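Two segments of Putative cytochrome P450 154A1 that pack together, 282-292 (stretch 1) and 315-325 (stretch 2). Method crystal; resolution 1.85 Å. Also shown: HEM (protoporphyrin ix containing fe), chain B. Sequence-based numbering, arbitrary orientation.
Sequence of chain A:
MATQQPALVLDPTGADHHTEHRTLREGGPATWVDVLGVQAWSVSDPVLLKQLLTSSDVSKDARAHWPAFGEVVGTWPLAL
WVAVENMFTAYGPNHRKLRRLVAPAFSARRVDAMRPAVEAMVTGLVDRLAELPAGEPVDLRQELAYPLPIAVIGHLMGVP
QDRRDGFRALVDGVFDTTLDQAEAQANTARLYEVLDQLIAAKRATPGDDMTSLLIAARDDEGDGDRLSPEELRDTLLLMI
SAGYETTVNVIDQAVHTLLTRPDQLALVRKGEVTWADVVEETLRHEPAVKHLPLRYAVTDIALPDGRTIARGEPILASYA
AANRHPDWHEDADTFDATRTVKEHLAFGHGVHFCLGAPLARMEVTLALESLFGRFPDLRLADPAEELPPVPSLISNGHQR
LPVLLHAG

Stretch 1, residues 282-292: TLRHEPAVKHL
Stretch 2, residues 315-325: ILASYAAANRH

A cluster of charged and polar contacts gathers where the helix of stretch 1, residues 282-285, gives way to loop. Arg324 (chi1 m, chi2 and chi3 t) swings its guanidinium onto the carbonyl of His285: Arg324 NE lies 3.1 Å and Arg324 NH2 2.9 Å from His285 O, two hydrogen bonds to one acceptor. A carbonyl near a helix end lacks a backbone amide partner, and an arginine can supply N-H groups instead. The guanidinium also lies over one face of the His285 ring (chi1 t). Arg324 NH2 forms a salt bridge with Glu286 OE2 at 3.2 Å, although that carboxylate oxygen is less surely placed. Glu286, at phi/psi -142/67, is the first residue to leave the helix.

Arg284 and Asn323, with CA atoms 5.5 Å apart, exchange bonds reciprocally. Arg284 (t, t, p) brings NH1 to 3.1 Å from Asn323 O, while Asn323 (chi1 m) sends ND2 back to Arg284 O at 3.2 Å, a weak bond. Water 1 lies 2.9 Å from Arg284 O and 2.7 Å from Ala320 O, bridging the two carbonyls.

At the other end, Leu292 forms an antiparallel bridge with Ala317, their CA atoms 5.2 Å apart, with both side chains on the same face. Leu292 N donates to Ala317 O at 2.8 Å. The same oxygen receives a CA-H contact, His291 CA lying 3.2 Å from Ala317 O. Water 3 sits in the other half of the same pair, accepting from Ala317 N (3.3 Å) and donating to Leu292 O (2.8 Å) and Ile315 O (3.1 Å). His291 (phi/psi -138/144, chi1 m) sets ND1 2.8 Å from Ser318 OG, a hydrogen bond near the plane of the ring; imidazole and hydroxyl can each give or take a proton.

Ser318 (chi1 m) occupies the N-cap of the helix beginning at Tyr319, but its side chain makes no capping bond. Lys290 O approaches this helix start, accepting a weak bond from Ala320 N at 3.4 Å; water 2 joins Lys290 O (2.8 Å) to Ala321 N (2.9 Å). A type I turn, Ala322 to His325, follows.

Apolar contacts complete the packing. Small Ala320 points toward stretch 1, its CB 3.8 Å from CG of the rigid Pro287 and 3.9 Å from Lys290 CG, allowing close backbone approach. Leu292 (t, m) places CB 4.3 Å from Ala317 CB and 3.8 Å from Tyr319 CE1. Tyr319 (chi1 m) combines this apolar contact with a hydrogen bond from Tyr319 OH to HEM O1D at 2.5 Å.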

ATOM      1  N   THR A 282      -9.750   0.008  10.055  1.00  9.49           N
ATOM      2  CA  THR A 282      -8.405   0.579  10.033  1.00  9.87           C
ATOM      3  C   THR A 282      -8.108   0.979   8.585  1.00  9.70           C
ATOM      4  O   THR A 282      -7.529   2.033   8.316  1.00 11.35           O
ATOM      5  CB  THR A 282      -7.335  -0.438  10.512  1.00  9.56           C
ATOM      6  OG1 THR A 282      -7.578  -0.785  11.884  1.00 10.13           O
ATOM      7  CG2 THR A 282      -5.926   0.161  10.388  1.00 10.01           C
ATOM      8  N   LEU A 283      -8.520   0.133   7.651  1.00 10.50           N
ATOM      9  CA  LEU A 283      -8.299   0.406   6.233  1.00 10.99           C
ATOM     10  C   LEU A 283      -9.049   1.672   5.815  1.00 10.96           C
ATOM     11  O   LEU A 283      -8.601   2.422   4.950  1.00 11.70           O
ATOM     12  CB  LEU A 283      -8.764  -0.784   5.395  1.00  9.26           C
ATOM     13  CG  LEU A 283      -7.862  -2.014   5.521  1.00 11.82           C
ATOM     14  CD1 LEU A 283      -8.490  -3.237   4.860  1.00  8.53           C
ATOM     15  CD2 LEU A 283      -6.528  -1.690   4.879  1.00 12.09           C
ATOM     16  N   ARG A 284     -10.193   1.916   6.441  1.00 10.42           N
ATOM     17  CA  ARG A 284     -10.972   3.102   6.105  1.00 10.65           C
ATOM     18  C   ARG A 284     -10.419   4.354   6.783  1.00 10.21           C
ATOM     19  O   ARG A 284     -10.167   5.363   6.128  1.00  9.79           O
ATOM     20  CB  ARG A 284     -12.434   2.928   6.533  1.00 11.10           C
ATOM     21  CG  ARG A 284     -13.344   4.109   6.141  1.00 11.20           C
ATOM     22  CD  ARG A 284     -14.674   4.074   6.898  1.00 12.28           C
ATOM     23  NE  ARG A 284     -14.483   4.408   8.309  1.00 12.73           N
ATOM     24  CZ  ARG A 284     -14.263   5.641   8.758  1.00 14.30           C
ATOM     25  NH1 ARG A 284     -14.221   6.661   7.909  1.00 14.48           N
ATOM     26  NH2 ARG A 284     -14.054   5.852  10.052  1.00 15.99           N
ATOM     27  N   HIS A 285     -10.236   4.260   8.099  1.00  9.56           N
ATOM     28  CA  HIS A 285      -9.734   5.349   8.940  1.00 10.56           C
ATOM     29  C   HIS A 285      -8.268   5.757   8.754  1.00 10.84           C
ATOM     30  O   HIS A 285      -7.940   6.949   8.785  1.00 11.02           O
ATOM     31  CB  HIS A 285     -10.007   4.983  10.409  1.00 10.05           C
ATOM     32  CG  HIS A 285      -9.909   6.136  11.361  1.00 13.04           C
ATOM     33  ND1 HIS A 285      -8.865   6.279  12.250  1.00 12.48           N
ATOM     34  CD2 HIS A 285     -10.734   7.189  11.575  1.00 11.94           C
ATOM     35  CE1 HIS A 285      -9.050   7.370  12.972  1.00 13.12           C
ATOM     36  NE2 HIS A 285     -10.177   7.940  12.581  1.00 15.29           N
ATOM     37  N   GLU A 286      -7.386   4.781   8.580  1.00  9.85           N
ATOM     38  CA  GLU A 286      -5.966   5.078   8.391  1.00 12.29           C
ATOM     39  C   GLU A 286      -5.356   4.125   7.369  1.00 12.37           C
ATOM     40  O   GLU A 286      -4.526   3.281   7.709  1.00 12.20           O
ATOM     41  CB  GLU A 286      -5.210   4.969   9.718  1.00 11.93           C
ATOM     42  CG  GLU A 286      -5.655   5.978  10.768  1.00 13.29           C
ATOM     43  CD  GLU A 286      -5.260   7.412  10.441  1.00 14.39           C
ATOM     44  OE1 GLU A 286      -4.772   7.677   9.318  1.00 13.54           O
ATOM     45  OE2 GLU A 286      -5.444   8.278  11.317  1.00 15.41           O
ATOM     46  N   PRO A 287      -5.773   4.244   6.098  1.00 11.90           N
ATOM     47  CA  PRO A 287      -5.266   3.388   5.018  1.00 11.71           C
ATOM     48  C   PRO A 287      -3.763   3.579   4.820  1.00 11.87           C
ATOM     49  O   PRO A 287      -3.241   4.672   5.045  1.00 12.20           O
ATOM     50  CB  PRO A 287      -6.090   3.834   3.807  1.00  9.79           C
ATOM     51  CG  PRO A 287      -6.385   5.273   4.109  1.00 11.11           C
ATOM     52  CD  PRO A 287      -6.730   5.238   5.581  1.00 11.27           C
ATOM     53  N   ALA A 288      -3.080   2.519   4.392  1.00 10.64           N
ATOM     54  CA  ALA A 288      -1.632   2.559   4.169  1.00 11.82           C
ATOM     55  C   ALA A 288      -1.160   3.426   3.003  1.00 11.89           C
ATOM     56  O   ALA A 288      -0.036   3.934   3.025  1.00 10.66           O
ATOM     57  CB  ALA A 288      -1.093   1.130   4.005  1.00 12.37           C
ATOM     58  N   VAL A 289      -2.003   3.583   1.985  1.00  9.96           N
ATOM     59  CA  VAL A 289      -1.659   4.394   0.817  1.00 10.41           C
ATOM     60  C   VAL A 289      -2.636   5.570   0.762  1.00 11.18           C
ATOM     61  O   VAL A 289      -3.822   5.390   0.486  1.00 12.90           O
ATOM     62  CB  VAL A 289      -1.762   3.562  -0.475  1.00 10.66           C
ATOM     63  CG1 VAL A 289      -1.502   4.440  -1.693  1.00 12.25           C
ATOM     64  CG2 VAL A 289      -0.761   2.416  -0.419  1.00 13.06           C
ATOM     65  N   LYS A 290      -2.134   6.773   1.017  1.00  8.84           N
ATOM     66  CA  LYS A 290      -2.978   7.968   1.008  1.00  9.34           C
ATOM     67  C   LYS A 290      -3.349   8.550  -0.349  1.00  9.79           C
ATOM     68  O   LYS A 290      -4.464   9.038  -0.532  1.00  8.70           O
ATOM     69  CB  LYS A 290      -2.319   9.054   1.863  1.00 10.18           C
ATOM     70  CG  LYS A 290      -2.108   8.631   3.315  1.00 11.47           C
ATOM     71  CD  LYS A 290      -1.284   9.655   4.089  1.00 11.43           C
ATOM     72  CE  LYS A 290       0.169   9.651   3.634  1.00 13.16           C
ATOM     73  NZ  LYS A 290       0.994  10.643   4.390  1.00 11.86           N
ATOM     74  N   HIS A 291      -2.411   8.515  -1.290  1.00  9.64           N
ATOM     75  CA  HIS A 291      -2.639   9.047  -2.637  1.00  9.37           C
ATOM     76  C   HIS A 291      -2.022   8.058  -3.612  1.00 11.01           C
ATOM     77  O   HIS A 291      -0.965   7.484  -3.328  1.00 11.71           O
ATOM     78  CB  HIS A 291      -1.948  10.404  -2.798  1.00  9.53           C
ATOM     79  CG  HIS A 291      -2.383  11.435  -1.805  1.00 10.70           C
ATOM     80  ND1 HIS A 291      -3.561  12.140  -1.927  1.00 10.89           N
ATOM     81  CD2 HIS A 291      -1.791  11.885  -0.673  1.00 11.43           C
ATOM     82  CE1 HIS A 291      -3.676  12.980  -0.914  1.00 11.09           C
ATOM     83  NE2 HIS A 291      -2.615  12.845  -0.137  1.00 12.13           N
ATOM     84  N   LEU A 292      -2.652   7.882  -4.769  1.00 11.30           N
ATOM     85  CA  LEU A 292      -2.135   6.942  -5.757  1.00 11.95           C
ATOM     86  C   LEU A 292      -1.762   7.552  -7.104  1.00 10.99           C
ATOM     87  O   LEU A 292      -2.626   7.890  -7.903  1.00 12.83           O
ATOM     88  CB  LEU A 292      -3.162   5.816  -5.972  1.00 13.25           C
ATOM     89  CG  LEU A 292      -2.741   4.472  -6.594  1.00 14.00           C
ATOM     90  CD1 LEU A 292      -2.348   4.642  -8.060  1.00 13.07           C
ATOM     91  CD2 LEU A 292      -1.587   3.892  -5.788  1.00 14.69           C
ATOM     92  N   ILE A 315      -4.604  12.626 -12.944  1.00 11.71           N
ATOM     93  CA  ILE A 315      -5.624  12.438 -11.919  1.00 12.48           C
ATOM     94  C   ILE A 315      -5.004  11.664 -10.763  1.00 13.02           C
ATOM     95  O   ILE A 315      -4.493  10.560 -10.951  1.00 11.97           O
ATOM     96  CB  ILE A 315      -6.811  11.633 -12.476  1.00 11.52           C
ATOM     97  CG1 ILE A 315      -7.486  12.426 -13.596  1.00 12.40           C
ATOM     98  CG2 ILE A 315      -7.795  11.295 -11.354  1.00 13.23           C
ATOM     99  CD1 ILE A 315      -8.515  11.632 -14.382  1.00 11.77           C
ATOM    100  N   LEU A 316      -5.046  12.253  -9.574  1.00 11.77           N
ATOM    101  CA  LEU A 316      -4.489  11.631  -8.377  1.00 11.85           C
ATOM    102  C   LEU A 316      -5.595  11.151  -7.439  1.00 11.22           C
ATOM    103  O   LEU A 316      -6.331  11.957  -6.881  1.00 12.01           O
ATOM    104  CB  LEU A 316      -3.607  12.638  -7.634  1.00 11.13           C
ATOM    105  CG  LEU A 316      -2.904  12.140  -6.367  1.00 12.02           C
ATOM    106  CD1 LEU A 316      -1.712  11.261  -6.747  1.00 10.78           C
ATOM    107  CD2 LEU A 316      -2.444  13.342  -5.549  1.00 13.46           C
ATOM    108  N   ALA A 317      -5.712   9.841  -7.263  1.00 11.53           N
ATOM    109  CA  ALA A 317      -6.740   9.298  -6.383  1.00  9.79           C
ATOM    110  C   ALA A 317      -6.290   9.505  -4.939  1.00 10.90           C
ATOM    111  O   ALA A 317      -5.276   8.948  -4.518  1.00 12.43           O
ATOM    112  CB  ALA A 317      -6.946   7.812  -6.666  1.00  9.30           C
ATOM    113  N   SER A 318      -7.034  10.320  -4.196  1.00 10.29           N
ATOM    114  CA  SER A 318      -6.711  10.605  -2.796  1.00  9.64           C
ATOM    115  C   SER A 318      -7.631   9.779  -1.896  1.00  9.48           C
ATOM    116  O   SER A 318      -8.598  10.281  -1.321  1.00  9.62           O
ATOM    117  CB  SER A 318      -6.870  12.106  -2.529  1.00 10.05           C
ATOM    118  OG  SER A 318      -5.899  12.839  -3.264  1.00 11.00           O
ATOM    119  N   TYR A 319      -7.293   8.497  -1.786  1.00  9.32           N
ATOM    120  CA  TYR A 319      -8.035   7.523  -0.994  1.00 10.34           C
ATOM    121  C   TYR A 319      -8.266   7.793   0.484  1.00 10.56           C
ATOM    122  O   TYR A 319      -9.380   7.600   0.982  1.00 10.07           O
ATOM    123  CB  TYR A 319      -7.369   6.158  -1.160  1.00  9.72           C
ATOM    124  CG  TYR A 319      -7.422   5.639  -2.578  1.00 10.73           C
ATOM    125  CD1 TYR A 319      -6.340   4.960  -3.131  1.00 13.06           C
ATOM    126  CD2 TYR A 319      -8.570   5.794  -3.354  1.00 13.13           C
ATOM    127  CE1 TYR A 319      -6.400   4.442  -4.426  1.00 12.89           C
ATOM    128  CE2 TYR A 319      -8.643   5.278  -4.649  1.00 13.59           C
ATOM    129  CZ  TYR A 319      -7.552   4.603  -5.174  1.00 15.36           C
ATOM    130  OH  TYR A 319      -7.617   4.085  -6.448  1.00 14.75           O
ATOM    131  N   ALA A 320      -7.220   8.211   1.191  1.00  9.45           N
ATOM    132  CA  ALA A 320      -7.339   8.491   2.617  1.00 10.16           C
ATOM    133  C   ALA A 320      -8.378   9.572   2.886  1.00 10.49           C
ATOM    134  O   ALA A 320      -9.231   9.411   3.761  1.00  9.42           O
ATOM    135  CB  ALA A 320      -5.985   8.904   3.187  1.00 11.05           C
ATOM    136  N   ALA A 321      -8.310  10.664   2.130  1.00 10.69           N
ATOM    137  CA  ALA A 321      -9.256  11.768   2.300  1.00 10.26           C
ATOM    138  C   ALA A 321     -10.663  11.334   1.904  1.00 10.18           C
ATOM    139  O   ALA A 321     -11.645  11.720   2.544  1.00 10.32           O
ATOM    140  CB  ALA A 321      -8.822  12.964   1.458  1.00 10.14           C
ATOM    141  N   ALA A 322     -10.755  10.528   0.849  1.00  9.90           N
ATOM    142  CA  ALA A 322     -12.041  10.041   0.365  1.00  8.73           C
ATOM    143  C   ALA A 322     -12.712   9.111   1.373  1.00  9.63           C
ATOM    144  O   ALA A 322     -13.936   9.134   1.529  1.00  8.53           O
ATOM    145  CB  ALA A 322     -11.858   9.318  -0.970  1.00  9.91           C
ATOM    146  N   ASN A 323     -11.915   8.295   2.057  1.00  7.85           N
ATOM    147  CA  ASN A 323     -12.462   7.366   3.042  1.00  9.59           C
ATOM    148  C   ASN A 323     -13.139   8.101   4.196  1.00 10.73           C
ATOM    149  O   ASN A 323     -13.924   7.511   4.935  1.00 11.15           O
ATOM    150  CB  ASN A 323     -11.367   6.465   3.614  1.00 10.52           C
ATOM    151  CG  ASN A 323     -10.947   5.360   2.659  1.00 10.94           C
ATOM    152  OD1 ASN A 323     -11.578   5.132   1.624  1.00 10.72           O
ATOM    153  ND2 ASN A 323      -9.881   4.650   3.018  1.00  9.46           N
ATOM    154  N   ARG A 324     -12.824   9.386   4.347  1.00  9.69           N
ATOM    155  CA  ARG A 324     -13.402  10.200   5.415  1.00 10.71           C
ATOM    156  C   ARG A 324     -14.378  11.251   4.901  1.00 11.03           C
ATOM    157  O   ARG A 324     -14.713  12.199   5.615  1.00 10.17           O
ATOM    158  CB  ARG A 324     -12.282  10.882   6.212  1.00 10.82           C
ATOM    159  CG  ARG A 324     -11.479   9.926   7.109  1.00 11.13           C
ATOM    160  CD  ARG A 324     -10.111  10.515   7.438  1.00 14.28           C
ATOM    161  NE  ARG A 324      -9.329   9.712   8.381  1.00 15.68           N
ATOM    162  CZ  ARG A 324      -9.147  10.033   9.660  1.00 15.32           C
ATOM    163  NH1 ARG A 324      -9.698  11.137  10.152  1.00 16.16           N
ATOM    164  NH2 ARG A 324      -8.386   9.277  10.440  1.00 14.00           N
ATOM    165  N   HIS A 325     -14.836  11.082   3.664  1.00 11.77           N
ATOM    166  CA  HIS A 325     -15.775  12.027   3.064  1.00 11.36           C
ATOM    167  C   HIS A 325     -17.094  11.955   3.833  1.00 11.33           C
ATOM    168  O   HIS A 325     -17.678  10.882   3.988  1.00 10.70           O
ATOM    169  CB  HIS A 325     -15.977  11.684   1.586  1.00 11.04           C
ATOM    170  CG  HIS A 325     -16.639  12.772   0.799  1.00 12.75           C
ATOM    171  ND1 HIS A 325     -17.983  13.058   0.909  1.00 13.95           N
ATOM    172  CD2 HIS A 325     -16.140  13.646  -0.107  1.00 12.59           C
ATOM    173  CE1 HIS A 325     -18.282  14.062   0.102  1.00 16.35           C
ATOM    174  NE2 HIS A 325     -17.182  14.436  -0.525  1.00 14.75           N
TER
HETATM  175  CHA HEM B1407      -2.483  -2.129  -6.334  1.00 13.23           C
HETATM  176  CHB HEM B1407      -0.288  -6.143  -4.831  1.00 10.62           C
HETATM  177  CHC HEM B1407      -1.031  -4.840  -0.241  1.00 11.97           C
HETATM  178  CHD HEM B1407      -3.197  -0.829  -1.759  1.00 10.84           C
HETATM  179  C1A HEM B1407      -1.836  -3.341  -6.351  1.00 11.83           C
HETATM  180  C2A HEM B1407      -1.431  -4.086  -7.539  1.00 12.21           C
HETATM  181  C3A HEM B1407      -0.815  -5.200  -7.122  1.00 12.56           C
HETATM  182  C4A HEM B1407      -0.820  -5.196  -5.666  1.00 11.45           C
HETATM  183  CMA HEM B1407      -0.194  -6.313  -7.985  1.00 12.77           C
HETATM  184  CAA HEM B1407      -1.689  -3.620  -8.989  1.00 11.43           C
HETATM  185  CBA HEM B1407      -3.105  -4.015  -9.446  1.00 13.19           C
HETATM  186  CGA HEM B1407      -3.481  -3.592 -10.865  1.00 12.61           C
HETATM  187  O1A HEM B1407      -3.010  -2.466 -11.255  1.00 11.97           O
HETATM  188  O2A HEM B1407      -4.202  -4.338 -11.525  1.00 13.65           O
HETATM  189  C1B HEM B1407      -0.288  -6.142  -3.461  1.00 10.88           C
HETATM  190  C2B HEM B1407       0.307  -7.183  -2.641  1.00 12.30           C
HETATM  191  C3B HEM B1407       0.100  -6.822  -1.342  1.00 12.00           C
HETATM  192  C4B HEM B1407      -0.617  -5.566  -1.349  1.00 10.76           C
HETATM  193  CMB HEM B1407       1.025  -8.433  -3.190  1.00 12.41           C
HETATM  194  CAB HEM B1407       0.523  -7.555  -0.054  1.00 11.92           C
HETATM  195  CBB HEM B1407      -0.162  -8.915   0.157  1.00 17.57           C
HETATM  196  C1C HEM B1407      -1.702  -3.625  -0.260  1.00 10.22           C
HETATM  197  C2C HEM B1407      -2.108  -2.889   0.947  1.00 10.85           C
HETATM  198  C3C HEM B1407      -2.713  -1.757   0.523  1.00  9.99           C
HETATM  199  C4C HEM B1407      -2.691  -1.790  -0.926  1.00 10.72           C
HETATM  200  CMC HEM B1407      -1.836  -3.399   2.397  1.00  8.45           C
HETATM  201  CAC HEM B1407      -3.338  -0.579   1.315  1.00 10.21           C
HETATM  202  CBC HEM B1407      -4.275  -0.940   2.474  1.00  9.07           C
HETATM  203  C1D HEM B1407      -3.195  -0.815  -3.126  1.00 12.34           C
HETATM  204  C2D HEM B1407      -3.730   0.237  -3.959  1.00 12.80           C
HETATM  205  C3D HEM B1407      -3.522  -0.121  -5.248  1.00 12.54           C
HETATM  206  C4D HEM B1407      -2.868  -1.409  -5.221  1.00 13.26           C
HETATM  207  CMD HEM B1407      -4.391   1.523  -3.425  1.00 12.79           C
HETATM  208  CAD HEM B1407      -3.889   0.710  -6.488  1.00 16.04           C
HETATM  209  CBD HEM B1407      -5.373   0.865  -6.836  1.00 17.12           C
HETATM  210  CGD HEM B1407      -5.445   1.774  -8.045  1.00 16.08           C
HETATM  211  O1D HEM B1407      -5.891   2.919  -7.902  1.00 14.98           O
HETATM  212  O2D HEM B1407      -4.998   1.308  -9.118  1.00 17.29           O
HETATM  213  NA  HEM B1407      -1.458  -4.045  -5.232  1.00 11.11           N
HETATM  214  NB  HEM B1407      -0.841  -5.159  -2.647  1.00 10.62           N
HETATM  215  NC  HEM B1407      -2.075  -2.935  -1.387  1.00 10.01           N
HETATM  216  ND  HEM B1407      -2.657  -1.829  -3.915  1.00 11.20           N
HETATM  217 FE   HEM B1407      -1.777  -3.484  -3.300  1.00 11.03          FE
HETATM  218  O   HOH W   1      -8.706   7.911   5.995  1.00 13.37           O
HETATM  219  O   HOH W   2      -5.802  11.211   0.694  1.00 10.56           O
HETATM  220  O   HOH W   3      -4.747   7.786  -9.656  1.00 12.46           O